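Local atomic coordinates of ricin B lectin (Clostridium thermocellum, PDB entry 3VSF), a protein that is an exo-beta-1,3-galactanase of glycoside hydrolase family 43, probably cleaving beta-1,3-linked galactans, with a ricin-type beta-trefoil module that binds galactose. Residues A[129-137]-A[147-156]; A[202-213]-A[224-235]. All coordinates share one frame; numbering follows the deposited sequence.

Contacts 1 and 2 are antiparallel pairings in two successive four-stranded sheets of the family 43 catalytic domain, whose five such sheets form a five-bladed beta-propeller. Contact 1 joins the two middle strands of its blade; contact 2 joins the third strand to the outermost fourth. Their centres lie 21 Å apart and their nearest atoms about 7 Å, so they do not touch directly. The turn between the strands of contact 2 nevertheless reaches contact 1: Tyr218 and Lys219 bind Trp134 and Glu130. Arg185 also lies between them, touching His136 and pairing through its backbone with Ala202. Both contacts are away from the galactose site of Asp422, Asp425, Asn440 and Asn444.

Contact 1 of 2, residues A[129-137]-A[147-156]; sequences GEFVMWMHW and RAAVAYSKTP
Arg147 lies alongside Trp137, both side chains pointing the same way. Arg147 CD comes 3.3 Å from Trp137 CE3, and CZ3 of the indole sits over one face of the guanidinium, the two planes only 16° apart. A long side chain with a flat end suits this place: it lies along the CE3-CZ3 rim while NH1 bonds Ser165 OG. At Ala148 a methyl group is enough, meeting the edge of the Trp134 ring. On the other face of the sheet Ala149 CB packs 3.5 Å from Met135 CG; the bent methionine (CG between backbone N and carbonyl carbon, chi1 70°) carries SD past that methyl and CE to the Ala149 carbonyl. Val150 has CG2 anti to its carbonyl carbon, which lays that methyl over the six-membered ring of Trp134, 3.4 Å from the centroid, in a CH-pi contact; Tyr218 O binds the indole NE1. These residues form the central hairpin of a propeller blade, strands 131-138 and 147-153. Ala151 pairs with Met133, whose N lies 2.7 Å from Ala151 O in an almost straight bond. Tyr152 has its ring beside the Glu130 carboxylate, and Lys219 meets both, the ring by a cation-pi contact and Glu130 OE1 by a salt bridge. Ser153 O receives Phe131 N at 2.8 Å, while OG donates to Thr155 O. Lys154, exposed, curls back into a salt bridge, NZ 3.2 Å from Glu130 OE2 and above the carboxylate plane. The rigid ring of Pro156 sets CB over a face of Phe131, a CH-pi contact 4.1 Å from the centroid.

Contact 2 of 2, residues A[202-213]-A[224-235]; sequences AANENMDLHLYE and LKAKLFVGQQRE
Leu209 and Leu228 exchange backbone hydrogen bonds, N to O each way, and start an antiparallel pairing in which strands 208-213 and 224-228 run at 163°, 4.4 Å apart at closest approach. Leu211 N continues it to Ala226 O at 3.0 Å. There the register slips: two residues, Lys225 and Ala226, stand opposite the single Leu211, a classic bulge, and their N atoms share Leu211 O through two weak bonds. Beyond the other end, the type II turn from Phe229 to Gln232 carries glycine at its third position, where phi is positive. Asp208, with CG beside its own backbone N (chi1 -54°), places OD1 2.7 Å from Gly231 N and so holds this turn; Gln233 N then binds Met207 O at 3.2 Å. Leu209 and Leu228, both buried, suit the apolar face, their CB atoms 4.2 Å apart; Leu209 CD1 also reaches Phe229 CD2 and Arg234 CB. On the other face, Lys227 runs alongside His210, its aliphatic CE 3.6 Å from His210 NE2. His210 ND1 donates to Tyr212 OH in the ring plane, which fixes the rotation of the imidazole; Ala203 CB lies over one imidazole face. Leu224 CD2 lies 3.5 Å from Tyr212 CE1. Strand 221-228 is the outermost of its blade; strand 197-203 flanks 208-214 on the inner side, and Leu209 and Phe229 pack against strand 246-251 of the following sheet.

Contact 1 of 2, residues A[129-137]-A[147-156]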
loop_
_atom_site.group_PDB
_atom_site.type_symbol
_atom_site.label_atom_id
_atom_site.label_comp_id
_atom_site.label_asym_id
_atom_site.label_seq_id
_atom_site.Cartn_x
_atom_site.Cartn_y
_atom_site.Cartn_z
ATOM N N GLY A 129 11.549 24.887 -12.844
ATOM C CA GLY A 129 11.875 23.868 -13.826
ATOM C C GLY A 129 12.978 22.955 -13.328
ATOM O O GLY A 129 13.640 22.275 -14.113
ATOM N N GLU A 130 13.174 22.943 -12.014
ATOM C CA GLU A 130 14.203 22.117 -11.397
ATOM C C GLU A 130 13.599 21.177 -10.360
ATOM O O GLU A 130 12.594 21.498 -9.726
ATOM C CB GLU A 130 15.285 22.994 -10.761
ATOM C CG GLU A 130 14.769 23.936 -9.685
ATOM C CD GLU A 130 15.803 24.958 -9.257
ATOM O OE1 GLU A 130 15.496 25.782 -8.370
ATOM O OE2 GLU A 130 16.923 24.940 -9.811
ATOM N N PHE A 131 14.217 20.011 -10.195
ATOM C CA PHE A 131 13.715 18.999 -9.273
ATOM C C PHE A 131 14.316 19.155 -7.879
ATOM O O PHE A 131 15.524 19.023 -7.697
ATOM C CB PHE A 131 14.006 17.598 -9.811
ATOM C CG PHE A 131 13.364 17.313 -11.139
ATOM C CD1 PHE A 131 12.104 16.742 -11.206
ATOM C CD2 PHE A 131 14.020 17.613 -12.321
ATOM C CE1 PHE A 131 11.510 16.476 -12.425
ATOM C CE2 PHE A 131 13.431 17.350 -13.544
ATOM C CZ PHE A 131 12.174 16.780 -13.595
ATOM N N VAL A 132 13.462 19.431 -6.900
ATOM C CA VAL A 132 13.902 19.588 -5.519
ATOM C C VAL A 132 13.765 18.275 -4.753
ATOM O O VAL A 132 12.740 17.599 -4.841
ATOM C CB VAL A 132 13.101 20.689 -4.796
ATOM C CG1 VAL A 132 13.578 20.841 -3.360
ATOM C CG2 VAL A 132 13.222 22.007 -5.546
ATOM N N MET A 133 14.805 17.918 -4.006
ATOM C CA MET A 133 14.819 16.666 -3.258
ATOM C C MET A 133 14.944 16.890 -1.752
ATOM O O MET A 133 15.837 17.600 -1.293
ATOM C CB MET A 133 15.956 15.765 -3.747
ATOM C CG MET A 133 16.238 14.576 -2.845
ATOM S SD MET A 133 17.545 13.513 -3.481
ATOM C CE MET A 133 17.854 12.470 -2.060
ATOM N N TRP A 134 14.041 16.279 -0.992
ATOM C CA TRP A 134 14.076 16.356 0.463
ATOM C C TRP A 134 14.384 14.991 1.066
ATOM O O TRP A 134 14.282 13.970 0.386
ATOM C CB TRP A 134 12.751 16.888 1.004
ATOM C CG TRP A 134 12.519 18.329 0.680
ATOM C CD1 TRP A 134 12.123 18.846 -0.519
ATOM C CD2 TRP A 134 12.669 19.442 1.568
ATOM N NE1 TRP A 134 12.018 20.214 -0.431
ATOM C CE2 TRP A 134 12.347 20.605 0.841
ATOM C CE3 TRP A 134 13.043 19.569 2.910
ATOM C CZ2 TRP A 134 12.389 21.875 1.408
ATOM C CZ3 TRP A 134 13.083 20.832 3.472
ATOM C CH2 TRP A 134 12.758 21.969 2.722
ATOM N N MET A 135 14.759 14.975 2.342
ATOM C CA MET A 135 15.129 13.730 3.006
ATOM C C MET A 135 15.286 13.909 4.514
ATOM O O MET A 135 15.032 14.986 5.053
ATOM C CB MET A 135 16.427 13.181 2.411
ATOM C CG MET A 135 17.658 14.006 2.751
ATOM S SD MET A 135 18.809 14.164 1.372
ATOM C CE MET A 135 17.885 15.243 0.282
ATOM N N HIS A 136 15.705 12.841 5.184
ATOM C CA HIS A 136 15.932 12.864 6.624
ATOM C C HIS A 136 17.414 12.649 6.911
ATOM O O HIS A 136 18.013 11.691 6.423
ATOM C CB HIS A 136 15.098 11.778 7.306
ATOM C CG HIS A 136 15.323 11.678 8.783
ATOM N ND1 HIS A 136 15.076 10.524 9.497
ATOM C CD2 HIS A 136 15.769 12.587 9.682
ATOM C CE1 HIS A 136 15.362 10.726 10.770
ATOM N NE2 HIS A 136 15.784 11.969 10.910
ATOM N N TRP A 137 18.002 13.542 7.703
ATOM C CA TRP A 137 19.435 13.483 7.979
ATOM C C TRP A 137 19.733 13.175 9.444
ATOM O O TRP A 137 19.071 13.692 10.345
ATOM C CB TRP A 137 20.109 14.797 7.573
ATOM C CG TRP A 137 21.608 14.739 7.599
ATOM C CD1 TRP A 137 22.433 14.411 6.562
ATOM C CD2 TRP A 137 22.461 15.021 8.714
ATOM N NE1 TRP A 137 23.745 14.468 6.964
ATOM C CE2 TRP A 137 23.790 14.841 8.281
ATOM C CE3 TRP A 137 22.231 15.404 10.039
ATOM C CZ2 TRP A 137 24.882 15.034 9.124
ATOM C CZ3 TRP A 137 23.317 15.596 10.874
ATOM C CH2 TRP A 137 24.626 15.410 10.412
ATOM N N ARG A 147 16.895 16.404 11.702
ATOM C CA ARG A 147 16.841 17.517 10.763
ATOM C C ARG A 147 16.512 17.052 9.348
ATOM O O ARG A 147 16.731 15.893 8.994
ATOM C CB ARG A 147 18.168 18.278 10.766
ATOM C CG ARG A 147 19.362 17.431 10.360
ATOM C CD ARG A 147 20.637 18.252 10.261
ATOM N NE ARG A 147 21.115 18.715 11.560
ATOM C CZ ARG A 147 22.365 19.102 11.798
ATOM N NH1 ARG A 147 23.267 19.072 10.826
ATOM N NH2 ARG A 147 22.717 19.510 13.009
ATOM N N ALA A 148 15.981 17.968 8.546
ATOM C CA ALA A 148 15.699 17.692 7.145
ATOM C C ALA A 148 16.869 18.143 6.282
ATOM O O ALA A 148 17.663 18.988 6.693
ATOM C CB ALA A 148 14.422 18.392 6.715
ATOM N N ALA A 149 16.976 17.573 5.087
ATOM C CA ALA A 149 18.032 17.950 4.155
ATOM C C ALA A 149 17.440 18.227 2.779
ATOM O O ALA A 149 16.397 17.680 2.423
ATOM C CB ALA A 149 19.086 16.860 4.076
ATOM N N VAL A 150 18.106 19.082 2.010
ATOM C CA VAL A 150 17.590 19.489 0.709
ATOM C C VAL A 150 18.650 19.401 -0.386
ATOM O O VAL A 150 19.841 19.569 -0.130
ATOM C CB VAL A 150 17.035 20.927 0.753
ATOM C CG1 VAL A 150 16.296 21.253 -0.535
ATOM C CG2 VAL A 150 16.118 21.106 1.951
ATOM N N ALA A 151 18.199 19.132 -1.607
ATOM C CA ALA A 151 19.066 19.108 -2.777
ATOM C C ALA A 151 18.228 19.425 -4.008
ATOM O O ALA A 151 17.009 19.558 -3.911
ATOM C CB ALA A 151 19.730 17.751 -2.919
ATOM N N TYR A 152 18.873 19.554 -5.162
ATOM C CA TYR A 152 18.143 19.833 -6.395
ATOM C C TYR A 152 18.989 19.623 -7.646
ATOM O O TYR A 152 20.216 19.538 -7.578
ATOM C CB TYR A 152 17.565 21.251 -6.377
ATOM C CG TYR A 152 18.600 22.346 -6.494
ATOM C CD1 TYR A 152 18.777 23.036 -7.687
ATOM C CD2 TYR A 152 19.401 22.691 -5.414
ATOM C CE1 TYR A 152 19.721 24.039 -7.800
ATOM C CE2 TYR A 152 20.349 23.691 -5.517
ATOM C CZ TYR A 152 20.504 24.361 -6.713
ATOM O OH TYR A 152 21.448 25.357 -6.817
ATOM N N SER A 153 18.315 19.539 -8.789
ATOM C CA SER A 153 18.977 19.328 -10.068
ATOM C C SER A 153 18.097 19.831 -11.206
ATOM O O SER A 153 16.873 19.881 -11.078
ATOM C CB SER A 153 19.292 17.845 -10.267
ATOM O OG SER A 153 19.858 17.607 -11.544
ATOM N N LYS A 154 18.721 20.206 -12.317
ATOM C CA LYS A 154 17.983 20.671 -13.485
ATOM C C LYS A 154 17.318 19.498 -14.200
ATOM O O LYS A 154 16.337 19.672 -14.923
ATOM C CB LYS A 154 18.911 21.420 -14.444
ATOM C CG LYS A 154 19.551 22.666 -13.847
ATOM C CD LYS A 154 18.504 23.705 -13.475
ATOM C CE LYS A 154 19.149 24.970 -12.929
ATOM N NZ LYS A 154 18.137 26.005 -12.578
ATOM N N THR A 155 17.862 18.304 -13.989
ATOM C CA THR A 155 17.325 17.088 -14.590
ATOM C C THR A 155 16.950 16.078 -13.509
ATOM O O THR A 155 17.492 16.120 -12.404
ATOM C CB THR A 155 18.337 16.450 -15.560
ATOM O OG1 THR A 155 19.541 16.126 -14.854
ATOM C CG2 THR A 155 18.662 17.407 -16.695
ATOM N N PRO A 156 16.018 15.164 -13.824
ATOM C CA PRO A 156 15.548 14.173 -12.851
ATOM C C PRO A 156 16.617 13.144 -12.489
ATOM O O PRO A 156 16.861 12.907 -11.307
ATOM C CB PRO A 156 14.388 13.491 -13.583
ATOM C CG PRO A 156 14.697 13.673 -15.026
ATOM C CD PRO A 156 15.341 15.023 -15.125
#

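Contact 2 of 2, residues A[202-213]-A[224-235]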
loop_
_atom_site.group_PDB
_atom_site.type_symbol
_atom_site.label_atom_id
_atom_site.label_comp_id
_atom_site.label_asym_id
_atom_site.label_seq_id
_atom_site.Cartn_x
_atom_site.Cartn_y
_atom_site.Cartn_z
ATOM N N ALA A 202 7.818 14.129 11.020
ATOM C CA ALA A 202 7.475 13.896 12.418
ATOM C C ALA A 202 8.316 14.764 13.348
ATOM O O ALA A 202 9.546 14.675 13.356
ATOM C CB ALA A 202 7.640 12.426 12.766
ATOM N N ALA A 203 7.646 15.601 14.135
ATOM C CA ALA A 203 8.325 16.480 15.078
ATOM C C ALA A 203 7.956 16.137 16.518
ATOM O O ALA A 203 7.130 15.259 16.764
ATOM C CB ALA A 203 7.992 17.933 14.777
ATOM N N ASN A 204 8.578 16.835 17.463
ATOM C CA ASN A 204 8.297 16.637 18.882
ATOM C C ASN A 204 8.471 15.180 19.306
ATOM O O ASN A 204 7.577 14.591 19.911
ATOM C CB ASN A 204 6.884 17.125 19.216
ATOM C CG ASN A 204 6.666 17.308 20.706
ATOM O OD1 ASN A 204 7.344 16.690 21.527
ATOM N ND2 ASN A 204 5.713 18.160 21.063
ATOM N N GLU A 205 9.627 14.608 18.983
ATOM C CA GLU A 205 9.918 13.213 19.308
ATOM C C GLU A 205 8.974 12.245 18.598
ATOM O O GLU A 205 8.443 11.320 19.213
ATOM C CB GLU A 205 9.867 12.983 20.821
ATOM C CG GLU A 205 11.137 13.381 21.550
ATOM C CD GLU A 205 12.333 12.552 21.123
ATOM O OE1 GLU A 205 13.285 13.130 20.557
ATOM O OE2 GLU A 205 12.321 11.324 21.353
ATOM N N ASN A 206 8.773 12.466 17.302
ATOM C CA ASN A 206 7.907 11.613 16.493
ATOM C C ASN A 206 6.483 11.504 17.039
ATOM O O ASN A 206 5.713 10.645 16.613
ATOM C CB ASN A 206 8.518 10.217 16.337
ATOM C CG ASN A 206 9.895 10.249 15.702
ATOM O OD1 ASN A 206 10.252 11.203 15.009
ATOM N ND2 ASN A 206 10.677 9.201 15.933
ATOM N N MET A 207 6.137 12.379 17.977
ATOM C CA MET A 207 4.813 12.358 18.587
ATOM C C MET A 207 3.820 13.200 17.795
ATOM O O MET A 207 2.619 12.930 17.800
ATOM C CB MET A 207 4.878 12.849 20.034
ATOM C CG MET A 207 5.734 11.989 20.948
ATOM S SD MET A 207 5.078 10.323 21.164
ATOM C CE MET A 207 3.444 10.682 21.804
ATOM N N ASP A 208 4.326 14.225 17.116
ATOM C CA ASP A 208 3.476 15.114 16.335
ATOM C C ASP A 208 3.917 15.159 14.878
ATOM O O ASP A 208 5.097 14.997 14.570
ATOM C CB ASP A 208 3.490 16.526 16.927
ATOM C CG ASP A 208 3.125 16.548 18.400
ATOM O OD1 ASP A 208 2.438 15.611 18.858
ATOM O OD2 ASP A 208 3.523 17.503 19.099
ATOM N N LEU A 209 2.960 15.371 13.980
ATOM C CA LEU A 209 3.264 15.550 12.567
ATOM C C LEU A 209 3.212 17.027 12.205
ATOM O O LEU A 209 2.235 17.715 12.501
ATOM C CB LEU A 209 2.284 14.764 11.693
ATOM C CG LEU A 209 2.541 13.265 11.536
ATOM C CD1 LEU A 209 1.433 12.618 10.718
ATOM C CD2 LEU A 209 3.896 13.023 10.893
ATOM N N HIS A 210 4.272 17.514 11.570
ATOM C CA HIS A 210 4.325 18.904 11.140
ATOM C C HIS A 210 4.230 19.023 9.623
ATOM O O HIS A 210 5.016 18.420 8.891
ATOM C CB HIS A 210 5.603 19.579 11.647
ATOM C CG HIS A 210 5.532 20.010 13.079
ATOM N ND1 HIS A 210 6.573 20.653 13.715
ATOM C CD2 HIS A 210 4.545 19.896 13.998
ATOM C CE1 HIS A 210 6.231 20.912 14.964
ATOM N NE2 HIS A 210 5.004 20.464 15.162
ATOM N N LEU A 211 3.255 19.797 9.159
ATOM C CA LEU A 211 3.104 20.070 7.737
ATOM C C LEU A 211 3.647 21.457 7.420
ATOM O O LEU A 211 3.040 22.465 7.777
ATOM C CB LEU A 211 1.635 19.976 7.323
ATOM C CG LEU A 211 1.333 20.234 5.844
ATOM C CD1 LEU A 211 2.049 19.220 4.965
ATOM C CD2 LEU A 211 -0.165 20.206 5.588
ATOM N N TYR A 212 4.797 21.502 6.756
ATOM C CA TYR A 212 5.434 22.768 6.414
ATOM C C TYR A 212 5.105 23.188 4.989
ATOM O O TYR A 212 5.182 22.383 4.061
ATOM C CB TYR A 212 6.954 22.668 6.580
ATOM C CG TYR A 212 7.405 22.215 7.949
ATOM C CD1 TYR A 212 7.508 23.116 9.000
ATOM C CD2 TYR A 212 7.735 20.888 8.187
ATOM C CE1 TYR A 212 7.923 22.705 10.254
ATOM C CE2 TYR A 212 8.151 20.469 9.436
ATOM C CZ TYR A 212 8.243 21.382 10.465
ATOM O OH TYR A 212 8.657 20.966 11.709
ATOM N N GLU A 213 4.739 24.454 4.820
ATOM C CA GLU A 213 4.526 25.015 3.493
ATOM C C GLU A 213 5.842 25.563 2.960
ATOM O O GLU A 213 6.513 26.345 3.630
ATOM C CB GLU A 213 3.473 26.124 3.535
ATOM C CG GLU A 213 3.229 26.795 2.192
ATOM C CD GLU A 213 2.198 27.902 2.269
ATOM O OE1 GLU A 213 1.585 28.075 3.344
ATOM O OE2 GLU A 213 1.998 28.602 1.253
ATOM N N LEU A 224 4.686 27.152 8.893
ATOM C CA LEU A 224 4.169 25.920 9.474
ATOM C C LEU A 224 2.673 25.838 9.200
ATOM O O LEU A 224 1.867 26.436 9.914
ATOM C CB LEU A 224 4.446 25.884 10.980
ATOM C CG LEU A 224 4.141 24.594 11.750
ATOM C CD1 LEU A 224 2.675 24.506 12.153
ATOM C CD2 LEU A 224 4.566 23.369 10.950
ATOM N N LYS A 225 2.308 25.101 8.156
ATOM C CA LYS A 225 0.918 25.033 7.715
ATOM C C LYS A 225 -0.017 24.529 8.811
ATOM O O LYS A 225 -1.049 25.145 9.081
ATOM C CB LYS A 225 0.788 24.161 6.462
ATOM C CG LYS A 225 -0.571 24.255 5.793
ATOM C CD LYS A 225 -0.910 25.696 5.445
ATOM C CE LYS A 225 -2.284 25.808 4.803
ATOM N NZ LYS A 225 -2.644 27.224 4.509
ATOM N N ALA A 226 0.346 23.416 9.442
ATOM C CA ALA A 226 -0.488 22.844 10.496
ATOM C C ALA A 226 0.197 21.711 11.257
ATOM O O ALA A 226 1.082 21.036 10.731
ATOM C CB ALA A 226 -1.814 22.364 9.919
ATOM N N LYS A 227 -0.223 21.519 12.503
ATOM C CA LYS A 227 0.201 20.371 13.295
ATOM C C LYS A 227 -0.885 19.305 13.222
ATOM O O LYS A 227 -2.049 19.576 13.517
ATOM C CB LYS A 227 0.444 20.776 14.750
ATOM C CG LYS A 227 1.563 21.787 14.942
ATOM C CD LYS A 227 1.774 22.098 16.416
ATOM C CE LYS A 227 2.928 23.067 16.622
ATOM N NZ LYS A 227 3.161 23.354 18.064
ATOM N N LEU A 228 -0.505 18.094 12.829
ATOM C CA LEU A 228 -1.480 17.037 12.584
ATOM C C LEU A 228 -1.293 15.826 13.492
ATOM O O LEU A 228 -0.187 15.301 13.625
ATOM C CB LEU A 228 -1.421 16.599 11.119
ATOM C CG LEU A 228 -1.566 17.716 10.084
ATOM C CD1 LEU A 228 -1.367 17.171 8.678
ATOM C CD2 LEU A 228 -2.917 18.398 10.216
ATOM N N PHE A 229 -2.386 15.388 14.110
ATOM C CA PHE A 229 -2.383 14.177 14.924
ATOM C C PHE A 229 -1.381 14.264 16.070
ATOM O O PHE A 229 -0.475 13.439 16.180
ATOM C CB PHE A 229 -2.086 12.957 14.050
ATOM C CG PHE A 229 -2.989 12.836 12.857
ATOM C CD1 PHE A 229 -4.319 13.218 12.936
ATOM C CD2 PHE A 229 -2.508 12.351 11.653
ATOM C CE1 PHE A 229 -5.153 13.112 11.839
ATOM C CE2 PHE A 229 -3.336 12.243 10.552
ATOM C CZ PHE A 229 -4.660 12.623 10.646
ATOM N N VAL A 230 -1.557 15.267 16.924
ATOM C CA VAL A 230 -0.642 15.500 18.036
ATOM C C VAL A 230 -0.736 14.402 19.094
ATOM O O VAL A 230 -1.827 13.966 19.457
ATOM C CB VAL A 230 -0.893 16.874 18.692
ATOM C CG1 VAL A 230 -0.657 17.990 17.688
ATOM C CG2 VAL A 230 -2.305 16.949 19.253
ATOM N N GLY A 231 0.420 13.955 19.574
ATOM C CA GLY A 231 0.483 12.952 20.622
ATOM C C GLY A 231 0.046 11.568 20.182
ATOM O O GLY A 231 0.016 10.635 20.986
ATOM N N GLN A 232 -0.292 11.430 18.904
ATOM C CA GLN A 232 -0.768 10.156 18.377
ATOM C C GLN A 232 0.366 9.339 17.762
ATOM O O GLN A 232 0.196 8.160 17.448
ATOM C CB GLN A 232 -1.901 10.381 17.374
ATOM C CG GLN A 232 -3.128 11.039 17.994
ATOM C CD GLN A 232 -4.197 11.380 16.976
ATOM O OE1 GLN A 232 -4.045 11.108 15.786
ATOM N NE2 GLN A 232 -5.286 11.981 17.440
ATOM N N GLN A 233 1.520 9.975 17.593
ATOM C CA GLN A 233 2.747 9.276 17.222
ATOM C C GLN A 233 2.625 8.513 15.901
ATOM O O GLN A 233 2.842 7.302 15.852
ATOM C CB GLN A 233 3.160 8.326 18.351
ATOM C CG GLN A 233 4.587 7.811 18.267
ATOM C CD GLN A 233 4.987 7.025 19.503
ATOM O OE1 GLN A 233 4.239 6.960 20.479
ATOM N NE2 GLN A 233 6.170 6.425 19.466
ATOM N N ARG A 234 2.284 9.228 14.834
ATOM C CA ARG A 234 2.179 8.622 13.510
ATOM C C ARG A 234 3.469 8.821 12.719
ATOM O O ARG A 234 4.079 9.889 12.771
ATOM C CB ARG A 234 0.991 9.203 12.741
ATOM C CG ARG A 234 -0.341 9.072 13.464
ATOM C CD ARG A 234 -0.594 7.639 13.901
ATOM N NE ARG A 234 -0.618 6.717 12.771
ATOM C CZ ARG A 234 -0.768 5.401 12.885
ATOM N NH1 ARG A 234 -0.904 4.848 14.082
ATOM N NH2 ARG A 234 -0.779 4.637 11.801
ATOM N N GLU A 235 3.879 7.790 11.986
ATOM C CA GLU A 235 5.130 7.834 11.234
ATOM C C GLU A 235 4.920 7.545 9.750
ATOM O O GLU A 235 3.791 7.382 9.293
ATOM C CB GLU A 235 6.135 6.839 11.817
ATOM C CG GLU A 235 6.305 6.950 13.321
ATOM C CD GLU A 235 6.616 8.363 13.766
ATOM O OE1 GLU A 235 7.472 9.013 13.132
ATOM O OE2 GLU A 235 5.994 8.828 14.745
#